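Local coordinates for protein N-acetylneuraminic acid (Sialic acid) synthetase (Leptospira borgpetersenii serovar Hardjo-bovis, PDB 6NCS) that probably condenses an N-acylmannosamine or its 6-phosphate with phosphoenolpyruvate to form a sialic acid, using a manganese ion held by a TIM-barrel domain, at residues 230-235 and 247-252; 28-33 and 53-58; 139-144 and 169-174; 123-128 and 146-151. All blocks are in the same frame, centred on the assembly; numbering follows the deposited sequence. Where two conformers were deposited one is given.

Contact 1: 230-235 and 247-252; sequences KHYTVD and AEPKEL. With MN (manganese (II) ion), chain C.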
# COMPACT_ATOMS: atom_id res chain seq x y z
N LYS A 230 -13.44 -11.30 0.03
CA LYS A 230 -13.27 -11.73 -1.35
C LYS A 230 -14.33 -12.77 -1.67
O LYS A 230 -14.50 -13.72 -0.91
CB LYS A 230 -11.86 -12.31 -1.56
CG LYS A 230 -11.59 -12.94 -2.92
CD LYS A 230 -11.52 -11.91 -4.04
CE LYS A 230 -11.62 -12.58 -5.41
NZ LYS A 230 -11.65 -11.56 -6.52
N HIS A 231 -15.05 -12.59 -2.78
CA HIS A 231 -16.03 -13.59 -3.16
C HIS A 231 -15.33 -14.92 -3.45
O HIS A 231 -14.18 -14.96 -3.88
CB HIS A 231 -16.83 -13.15 -4.38
CG HIS A 231 -17.86 -12.11 -4.08
ND1 HIS A 231 -19.21 -12.36 -4.17
CD2 HIS A 231 -17.74 -10.82 -3.67
CE1 HIS A 231 -19.88 -11.26 -3.84
NE2 HIS A 231 -19.01 -10.32 -3.53
N TYR A 232 -16.07 -16.00 -3.23
CA TYR A 232 -15.45 -17.31 -3.09
C TYR A 232 -16.34 -18.38 -3.69
O TYR A 232 -17.57 -18.34 -3.56
CB TYR A 232 -15.15 -17.56 -1.60
CG TYR A 232 -14.90 -19.00 -1.23
CD1 TYR A 232 -13.81 -19.69 -1.75
CD2 TYR A 232 -15.72 -19.65 -0.32
CE1 TYR A 232 -13.58 -21.01 -1.41
CE2 TYR A 232 -15.48 -20.97 0.04
CZ TYR A 232 -14.41 -21.64 -0.51
OH TYR A 232 -14.17 -22.95 -0.16
N THR A 233 -15.72 -19.32 -4.40
CA THR A 233 -16.39 -20.45 -5.02
C THR A 233 -15.48 -21.66 -4.89
O THR A 233 -14.26 -21.51 -4.86
CB THR A 233 -16.72 -20.19 -6.50
OG1 THR A 233 -17.36 -21.34 -7.07
CG2 THR A 233 -15.44 -19.88 -7.30
N VAL A 234 -16.06 -22.86 -4.80
CA VAL A 234 -15.19 -24.03 -4.86
C VAL A 234 -14.82 -24.39 -6.29
O VAL A 234 -13.86 -25.16 -6.49
CB VAL A 234 -15.77 -25.28 -4.17
CG1 VAL A 234 -15.94 -25.02 -2.68
CG2 VAL A 234 -17.06 -25.72 -4.84
N ASP A 235 -15.51 -23.84 -7.29
CA ASP A 235 -15.29 -24.23 -8.68
C ASP A 235 -15.98 -23.25 -9.62
O ASP A 235 -17.21 -23.25 -9.72
CB ASP A 235 -15.80 -25.66 -8.89
CG ASP A 235 -15.44 -26.23 -10.26
OD1 ASP A 235 -14.84 -25.52 -11.10
OD2 ASP A 235 -15.78 -27.41 -10.48
N ALA A 247 -12.96 -16.19 -6.11
CA ALA A 247 -11.70 -16.91 -6.02
C ALA A 247 -11.95 -18.37 -5.68
O ALA A 247 -12.81 -18.68 -4.86
CB ALA A 247 -10.82 -16.28 -4.93
N GLU A 248 -11.20 -19.26 -6.32
CA GLU A 248 -11.29 -20.68 -6.00
C GLU A 248 -10.44 -20.98 -4.76
O GLU A 248 -9.68 -20.13 -4.31
CB GLU A 248 -10.88 -21.50 -7.22
CG GLU A 248 -11.93 -21.46 -8.34
CD GLU A 248 -11.52 -22.25 -9.56
OE1 GLU A 248 -10.32 -22.60 -9.68
OE2 GLU A 248 -12.40 -22.52 -10.40
N PRO A 249 -10.58 -22.17 -4.17
CA PRO A 249 -9.87 -22.43 -2.90
C PRO A 249 -8.36 -22.23 -2.95
O PRO A 249 -7.80 -21.67 -2.00
CB PRO A 249 -10.23 -23.89 -2.60
CG PRO A 249 -11.58 -24.06 -3.21
CD PRO A 249 -11.52 -23.27 -4.49
N LYS A 250 -7.68 -22.68 -4.01
CA LYS A 250 -6.24 -22.47 -4.07
C LYS A 250 -5.89 -20.98 -4.17
O LYS A 250 -4.87 -20.54 -3.63
CB LYS A 250 -5.65 -23.24 -5.26
N GLU A 251 -6.74 -20.19 -4.83
CA GLU A 251 -6.51 -18.75 -4.90
C GLU A 251 -6.81 -18.08 -3.56
O GLU A 251 -6.09 -17.16 -3.15
CB GLU A 251 -7.35 -18.16 -6.03
CG GLU A 251 -7.07 -18.85 -7.37
CD GLU A 251 -8.16 -18.63 -8.41
OE1 GLU A 251 -9.30 -18.29 -8.03
OE2 GLU A 251 -7.87 -18.81 -9.61
N LEU A 252 -7.85 -18.54 -2.86
CA LEU A 252 -8.10 -18.05 -1.50
C LEU A 252 -6.91 -18.36 -0.59
O LEU A 252 -6.53 -17.52 0.24
CB LEU A 252 -9.38 -18.69 -0.95
CG LEU A 252 -9.84 -18.29 0.46
CD1 LEU A 252 -10.10 -16.80 0.57
CD2 LEU A 252 -11.09 -19.08 0.85
MN MN C . -19.85 -8.49 -2.62
O HOH W 1 -18.59 -8.85 -1.16
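Y232 and A247 face each other in a single backbone bridge with their CA atoms 4.8 Å apart, closed by two nearly straight bonds: A247 N donates to H231 O (2.8 Å), and T233 N donates to A247 O, so A247 is gripped at both its N-H and its carbonyl. The following residue adds a CA-H...O contact, E248 CA to T233 O at 3.3 Å. The Y232 ring packs on the first turn of the helix that P249 opens. Its CG is anti to the backbone N (chi1 163°). L252 CD2 lies over one ring face, offset toward the rim, 4.1 Å from the ring centroid in a CH-pi contact, while P249 CG approaches at the ring edge, 4.1 Å from Y232 CE1. The T233 and E248 side chains lie side by side, pointing the same way, with T233 CG2 near E248 CG. At the N-cap, E248 N is bound by E251 OE1 (2.7 Å), and R236 forms a salt bridge with that same carboxylate. T233 OG1 accepts from D235 N in an ST turn and is also hydrogen-bonded to N35. On the barrel side, K230 lays its CE against A247 CB (3.8 Å), its amine going on to D209 and G213. H231 points away from the helix and binds the manganese ion through NE2 (2.2 Å), as does H210. The contact thus ties the C-terminal end of a metal-bearing barrel strand to the start of helix 249-266. Strand 27-33 borders it through A30, which touches both Y232 and L252, and helix 40-52 packs on Y232, V234 and P249.

Contact 2: 28-33 and 53-58; sequences IIAEAG and AKANAI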
# COMPACT_ATOMS: atom_id res chain seq x y z
N ILE A 28 -9.46 -12.25 7.14
CA ILE A 28 -9.82 -12.57 5.75
C ILE A 28 -11.16 -13.30 5.72
O ILE A 28 -11.30 -14.36 6.35
CB ILE A 28 -8.72 -13.39 5.06
CG1 ILE A 28 -7.44 -12.54 4.97
CG2 ILE A 28 -9.17 -13.78 3.63
CD1 ILE A 28 -6.23 -13.29 4.47
N ILE A 29 -12.11 -12.76 4.96
CA ILE A 29 -13.47 -13.26 4.86
C ILE A 29 -13.66 -13.83 3.47
O ILE A 29 -13.47 -13.12 2.48
CB ILE A 29 -14.51 -12.15 5.11
CG1 ILE A 29 -14.41 -11.60 6.53
CG2 ILE A 29 -15.94 -12.68 4.84
CD1 ILE A 29 -14.90 -10.13 6.62
N ALA A 30 -14.07 -15.10 3.39
CA ALA A 30 -14.47 -15.72 2.13
C ALA A 30 -15.97 -15.49 1.96
O ALA A 30 -16.76 -15.97 2.76
CB ALA A 30 -14.15 -17.22 2.16
N GLU A 31 -16.36 -14.71 0.94
CA GLU A 31 -17.77 -14.40 0.72
C GLU A 31 -18.35 -15.51 -0.15
O GLU A 31 -18.17 -15.51 -1.37
CB GLU A 31 -17.93 -13.01 0.11
CG GLU A 31 -19.22 -12.75 -0.71
CD GLU A 31 -20.49 -12.67 0.12
OE1 GLU A 31 -21.31 -11.77 -0.15
OE2 GLU A 31 -20.67 -13.50 1.03
N ALA A 32 -19.00 -16.48 0.48
CA ALA A 32 -19.69 -17.52 -0.27
C ALA A 32 -20.88 -16.94 -1.01
O ALA A 32 -21.24 -17.44 -2.08
CB ALA A 32 -20.15 -18.65 0.65
N GLY A 33 -21.50 -15.91 -0.45
CA GLY A 33 -22.53 -15.16 -1.14
C GLY A 33 -23.68 -16.06 -1.52
O GLY A 33 -24.27 -16.75 -0.68
N ALA A 53 -8.17 -23.61 3.39
CA ALA A 53 -7.40 -22.49 2.85
C ALA A 53 -6.93 -21.52 3.93
O ALA A 53 -6.11 -20.64 3.63
CB ALA A 53 -8.22 -21.72 1.81
N LYS A 54 -7.43 -21.69 5.16
CA LYS A 54 -7.08 -20.90 6.35
C LYS A 54 -7.66 -19.48 6.30
O LYS A 54 -7.11 -18.56 6.91
CB LYS A 54 -5.57 -20.85 6.59
CG LYS A 54 -4.87 -22.23 6.62
CD LYS A 54 -5.49 -23.15 7.64
CE LYS A 54 -4.88 -24.54 7.57
NZ LYS A 54 -5.75 -25.54 8.25
N ALA A 55 -8.78 -19.30 5.60
CA ALA A 55 -9.56 -18.08 5.77
C ALA A 55 -10.04 -17.96 7.21
O ALA A 55 -10.30 -18.97 7.88
CB ALA A 55 -10.76 -18.07 4.82
N ASN A 56 -10.17 -16.72 7.69
CA ASN A 56 -10.63 -16.55 9.07
C ASN A 56 -12.12 -16.78 9.21
O ASN A 56 -12.58 -17.25 10.26
CB ASN A 56 -10.29 -15.15 9.59
CG ASN A 56 -8.81 -14.87 9.57
OD1 ASN A 56 -8.28 -14.31 8.61
ND2 ASN A 56 -8.12 -15.24 10.65
N ALA A 57 -12.88 -16.45 8.17
CA ALA A 57 -14.33 -16.50 8.26
C ALA A 57 -14.91 -16.85 6.90
O ALA A 57 -14.29 -16.59 5.87
CB ALA A 57 -14.89 -15.16 8.76
N ILE A 58 -16.10 -17.44 6.91
CA ILE A 58 -16.88 -17.61 5.69
C ILE A 58 -18.26 -16.99 5.90
O ILE A 58 -18.87 -17.14 6.97
CB ILE A 58 -16.97 -19.10 5.26
CG1 ILE A 58 -17.73 -19.25 3.94
CG2 ILE A 58 -17.59 -19.97 6.38
CD1 ILE A 58 -17.57 -20.61 3.28
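Strands 27-33 and 57-62, joined through helix 40-52, form a parallel beta-alpha-beta unit of the TIM barrel, and I28 meets N56 where the second strand is about to begin. The evidence for parallel pairing is the register: I29 bridges A57 and A30 bridges I58, with CA atoms 4.8 and 4.7 Å apart. A30 N gives A57 O a nearly straight bond (2.9 Å, 174° at the hydrogen). A57 N donates to I28 O over a longer 3.2 Å, and N56 N adds a weak bond to the same oxygen. Side chains alternate between the two faces. I29 and A57 share one, where I29 CG1 lies near A57 CB; E31, on the same strand, turns its carboxylate to K59 in a salt bridge and to Q61. On the other face I58 extends its CG1 anti to the backbone N (chi1 -177°), placing that carbon 4.1 Å from A32 CB and also beside A30 CB. A55 CB closes in on A30 CB from the loop. Helices cover this face: L252 touches A30, M46 touches A32, and I47 and A50 touch I58. Before the strand, K54 has positive phi and ends helix 40-52 in a Schellman motif, after which the chain turns back toward the sheet. N56 then extends the strand pairing with its side chain: its CG stands beside its own backbone N, and OD1 accepts from I28 N at 2.8 Å, the donor tilted 30° from the amide carbonyl plane.

Contact 3: 139-144 and 169-174; sequences AAADSG and KKSPFI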
# COMPACT_ATOMS: atom_id res chain seq x y z
N ALA A 139 -31.24 -1.44 13.32
CA ALA A 139 -31.43 -2.74 13.95
C ALA A 139 -30.09 -3.43 14.19
O ALA A 139 -29.91 -4.10 15.21
CB ALA A 139 -32.33 -3.63 13.09
N ALA A 140 -29.16 -3.29 13.25
CA ALA A 140 -27.83 -3.85 13.45
C ALA A 140 -27.12 -3.18 14.62
O ALA A 140 -26.48 -3.85 15.44
CB ALA A 140 -27.01 -3.71 12.17
N ALA A 141 -27.22 -1.85 14.72
CA ALA A 141 -26.59 -1.15 15.83
C ALA A 141 -27.20 -1.55 17.16
O ALA A 141 -26.49 -1.71 18.16
CB ALA A 141 -26.70 0.36 15.62
N ASP A 142 -28.54 -1.71 17.21
CA ASP A 142 -29.22 -2.07 18.44
C ASP A 142 -28.93 -3.50 18.89
O ASP A 142 -29.14 -3.82 20.06
CB ASP A 142 -30.74 -1.92 18.27
CG ASP A 142 -31.16 -0.49 18.05
OD1 ASP A 142 -30.31 0.41 18.24
OD2 ASP A 142 -32.33 -0.26 17.66
N SER A 143 -28.46 -4.35 17.98
CA SER A 143 -28.26 -5.76 18.30
C SER A 143 -27.10 -5.96 19.27
O SER A 143 -27.04 -6.98 19.97
CB SER A 143 -28.00 -6.56 17.02
OG SER A 143 -26.73 -6.23 16.50
N GLY A 144 -26.15 -5.02 19.31
CA GLY A 144 -24.96 -5.17 20.11
C GLY A 144 -23.88 -6.04 19.49
O GLY A 144 -22.78 -6.13 20.06
N LYS A 169 -24.74 3.86 19.40
CA LYS A 169 -25.00 2.69 20.24
C LYS A 169 -23.72 2.02 20.72
O LYS A 169 -23.78 0.94 21.33
CB LYS A 169 -25.86 1.67 19.48
CG LYS A 169 -27.26 2.17 19.20
CD LYS A 169 -28.04 2.28 20.49
CE LYS A 169 -29.44 2.82 20.27
NZ LYS A 169 -30.21 2.80 21.55
N LYS A 170 -22.56 2.62 20.45
CA LYS A 170 -21.26 2.04 20.80
C LYS A 170 -21.14 0.61 20.27
O LYS A 170 -20.60 -0.28 20.93
CB LYS A 170 -21.03 2.09 22.32
CG LYS A 170 -21.01 3.51 22.86
CD LYS A 170 -20.36 3.62 24.24
CE LYS A 170 -21.36 3.47 25.37
NZ LYS A 170 -20.92 4.16 26.62
N SER A 171 -21.66 0.38 19.06
CA SER A 171 -21.49 -0.91 18.42
C SER A 171 -20.02 -1.14 18.06
O SER A 171 -19.34 -0.21 17.60
CB SER A 171 -22.33 -0.99 17.14
OG SER A 171 -23.70 -0.71 17.39
N PRO A 172 -19.49 -2.34 18.27
CA PRO A 172 -18.19 -2.67 17.66
C PRO A 172 -18.36 -2.64 16.16
O PRO A 172 -19.29 -3.24 15.61
CB PRO A 172 -17.88 -4.08 18.18
CG PRO A 172 -18.87 -4.33 19.28
CD PRO A 172 -20.08 -3.51 18.94
N PHE A 173 -17.51 -1.86 15.49
CA PHE A 173 -17.81 -1.45 14.13
C PHE A 173 -16.56 -1.48 13.27
O PHE A 173 -15.49 -1.02 13.68
CB PHE A 173 -18.43 -0.04 14.13
CG PHE A 173 -18.81 0.44 12.77
CD1 PHE A 173 -19.95 -0.04 12.15
CD2 PHE A 173 -18.04 1.39 12.12
CE1 PHE A 173 -20.30 0.39 10.88
CE2 PHE A 173 -18.38 1.83 10.86
CZ PHE A 173 -19.53 1.34 10.24
N ILE A 174 -16.72 -2.01 12.07
CA ILE A 174 -15.67 -2.12 11.06
C ILE A 174 -16.24 -1.59 9.75
O ILE A 174 -17.37 -1.92 9.38
CB ILE A 174 -15.22 -3.59 10.91
CG1 ILE A 174 -14.56 -4.06 12.21
CG2 ILE A 174 -14.31 -3.79 9.69
CD1 ILE A 174 -14.56 -5.56 12.38
O HOH W 2 -24.21 -3.61 17.30
O HOH W 3 -24.76 -1.74 20.55
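K169 lies obliquely across D142, the contact made by the lysine's methylenes and not by its charged end. D142 OD1 is 3.3 Å from K169 CE and 3.6 Å from K169 CG, whereas K169 NZ stays 4.1 Å off, beyond a salt bridge. The bend at chi2 (-69°) swings CD round, and CG, CD and CE all pass close to that one carboxylate oxygen. Deeper in, A141 CB touches two side chains, 4.1 Å from K169 CG and 3.6 Å from S171 OG. S171 OG, anti to its own carbonyl carbon, comes 3.1 Å from A141 O in the last turn of helix 134-143. P172 CD rests near G144 O, just past the helix end. Two waters complete the bridge. One donates to both A141 O and K169 O; the other is hydrogen-bonded to A140 O and to S171 OG. F166, on helix 156-168, packs behind A140, A141 and S171, so the contact joins the C-terminal end of one barrel helix to the turn leading from the next helix into strand 173-178. With only 215 Å² buried, shared waters and an unclosed charge pair, the chemistry implies a modest surface junction in which any attraction between D142 and K169 is probably softened by solvent.

Contact 4: 123-128 and 146-151; sequences ILKIAS and IVILSR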
# COMPACT_ATOMS: atom_id res chain seq x y z
N ILE A 123 -21.08 -11.65 14.59
CA ILE A 123 -20.76 -10.59 13.64
C ILE A 123 -21.87 -10.50 12.61
O ILE A 123 -22.36 -11.53 12.12
CB ILE A 123 -19.42 -10.85 12.91
CG1 ILE A 123 -18.27 -11.04 13.88
CG2 ILE A 123 -19.09 -9.68 11.97
CD1 ILE A 123 -16.94 -11.17 13.16
N LEU A 124 -22.24 -9.28 12.24
CA LEU A 124 -23.15 -9.02 11.13
C LEU A 124 -22.42 -8.26 10.03
O LEU A 124 -21.67 -7.31 10.31
CB LEU A 124 -24.37 -8.21 11.58
CG LEU A 124 -25.27 -8.76 12.68
CD1 LEU A 124 -26.22 -7.67 13.14
CD2 LEU A 124 -26.06 -9.95 12.14
N LYS A 125 -22.64 -8.65 8.78
CA LYS A 125 -22.20 -7.85 7.65
C LYS A 125 -23.40 -7.10 7.09
O LYS A 125 -24.48 -7.67 6.96
CB LYS A 125 -21.60 -8.74 6.55
CG LYS A 125 -21.30 -8.01 5.25
CD LYS A 125 -20.10 -7.12 5.39
CE LYS A 125 -19.99 -6.18 4.19
NZ LYS A 125 -19.76 -6.91 2.91
N ILE A 126 -23.22 -5.82 6.75
CA ILE A 126 -24.25 -5.04 6.07
C ILE A 126 -23.72 -4.68 4.69
O ILE A 126 -22.64 -4.09 4.57
CB ILE A 126 -24.64 -3.78 6.85
CG1 ILE A 126 -25.18 -4.14 8.23
CG2 ILE A 126 -25.67 -2.98 6.06
CD1 ILE A 126 -26.47 -4.93 8.19
N ALA A 127 -24.49 -5.04 3.66
CA ALA A 127 -24.08 -4.89 2.27
C ALA A 127 -23.99 -3.43 1.87
O ALA A 127 -24.64 -2.56 2.46
CB ALA A 127 -25.07 -5.62 1.36
N SER A 128 -23.20 -3.16 0.82
CA SER A 128 -23.03 -1.78 0.35
C SER A 128 -24.37 -1.16 -0.01
O SER A 128 -24.62 0.01 0.32
CB SER A 128 -22.09 -1.73 -0.85
OG SER A 128 -20.77 -2.12 -0.50
N ILE A 146 -21.01 -7.31 16.64
CA ILE A 146 -20.00 -6.67 15.80
C ILE A 146 -20.61 -6.46 14.42
O ILE A 146 -21.24 -7.36 13.87
CB ILE A 146 -18.74 -7.55 15.69
CG1 ILE A 146 -18.14 -7.81 17.07
CG2 ILE A 146 -17.73 -6.92 14.72
CD1 ILE A 146 -17.23 -9.03 17.07
N VAL A 147 -20.41 -5.27 13.85
CA VAL A 147 -21.00 -4.92 12.57
C VAL A 147 -19.89 -4.56 11.61
O VAL A 147 -19.06 -3.69 11.91
CB VAL A 147 -22.00 -3.77 12.68
CG1 VAL A 147 -22.55 -3.45 11.29
CG2 VAL A 147 -23.13 -4.11 13.64
N ILE A 148 -19.88 -5.21 10.45
CA ILE A 148 -19.01 -4.84 9.34
C ILE A 148 -19.91 -4.22 8.27
O ILE A 148 -20.84 -4.87 7.79
CB ILE A 148 -18.26 -6.05 8.77
CG1 ILE A 148 -17.44 -6.75 9.86
CG2 ILE A 148 -17.38 -5.58 7.63
CD1 ILE A 148 -16.74 -8.03 9.37
N LEU A 149 -19.63 -2.97 7.91
CA LEU A 149 -20.37 -2.25 6.88
C LEU A 149 -19.45 -1.99 5.70
O LEU A 149 -18.31 -1.56 5.90
CB LEU A 149 -20.90 -0.92 7.42
CG LEU A 149 -21.60 0.03 6.45
CD1 LEU A 149 -22.93 -0.55 5.96
CD2 LEU A 149 -21.80 1.39 7.12
N SER A 150 -19.92 -2.26 4.49
CA SER A 150 -19.22 -1.89 3.26
C SER A 150 -19.82 -0.61 2.71
O SER A 150 -21.03 -0.38 2.82
CB SER A 150 -19.31 -2.99 2.21
OG SER A 150 -18.45 -4.07 2.52
N ARG A 151 -18.98 0.24 2.09
CA ARG A 151 -19.43 1.56 1.66
C ARG A 151 -19.47 1.73 0.14
O ARG A 151 -19.43 2.86 -0.35
CB ARG A 151 -18.58 2.68 2.30
CG ARG A 151 -17.04 2.59 2.22
CD ARG A 151 -16.48 2.79 0.79
NE ARG A 151 -17.01 3.99 0.12
CZ ARG A 151 -16.25 4.86 -0.54
NH1 ARG A 151 -14.94 4.67 -0.62
NH2 ARG A 151 -16.79 5.91 -1.14
O HOH W 4 -19.01 -5.75 0.37
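This is a parallel strand pairing in the wall of the TIM barrel: I123 lies against I146 and I126 against L149, on strands 123-126 and 146-150 that helix 134-143 connects as a beta-alpha-beta unit. Their axes come within 4.6 Å at an angle of 20°. Four bonds form the ladder, L124 N to I146 O, I148 N to L124 O, I126 N to I148 O and S150 N to I126 O; the first is the shortest at 2.7 Å and the last the longest at 3.3 Å. Toward the barrel interior, I123 CG2 meets I148 CD1 at 3.9 Å. K125 crosses I148 at about a right angle, its CD 3.8 Å from I148 CG2. Its amine forms a salt bridge with E229 and a bond to the bound citrate and, in one of two S150 conformers, shares a water with S150 OG. S150 O is buried without a partner. The outer face is apolar: L149 CG is anti to its backbone N, and chi2 (67°) then puts L149 CD1 3.7 Å from I126 CG2. Helix 134-143 covers that face through L136 and L137. Strand 173-178 flanks 146-150 with backbone bonds, and F104 of strand 102-107 packs on I123 and K125.

In the fold
The four contacts share one eight-stranded parallel sheet, the wall of the TIM barrel. Along the chain contact 2 comes first, contacts 4 and 3 follow with alternating segments, and contact 1 is last. Contacts 1 and 2 have centres about 9 Å apart and join directly, because strands 27-33 and 227-231 are neighbours: K230 pairs with I29 and E31. Contacts 3 and 4, centres about 10 Å apart, are linked by I174 bonding to V147 and L149. Contact 2 meets contact 4 through the barrel interior, I29 CD1 against I148 CD1. Contacts 1 and 3, centres about 30 Å apart, lie on opposite sides of the chain's centre, so metal site and surface junction are well separated.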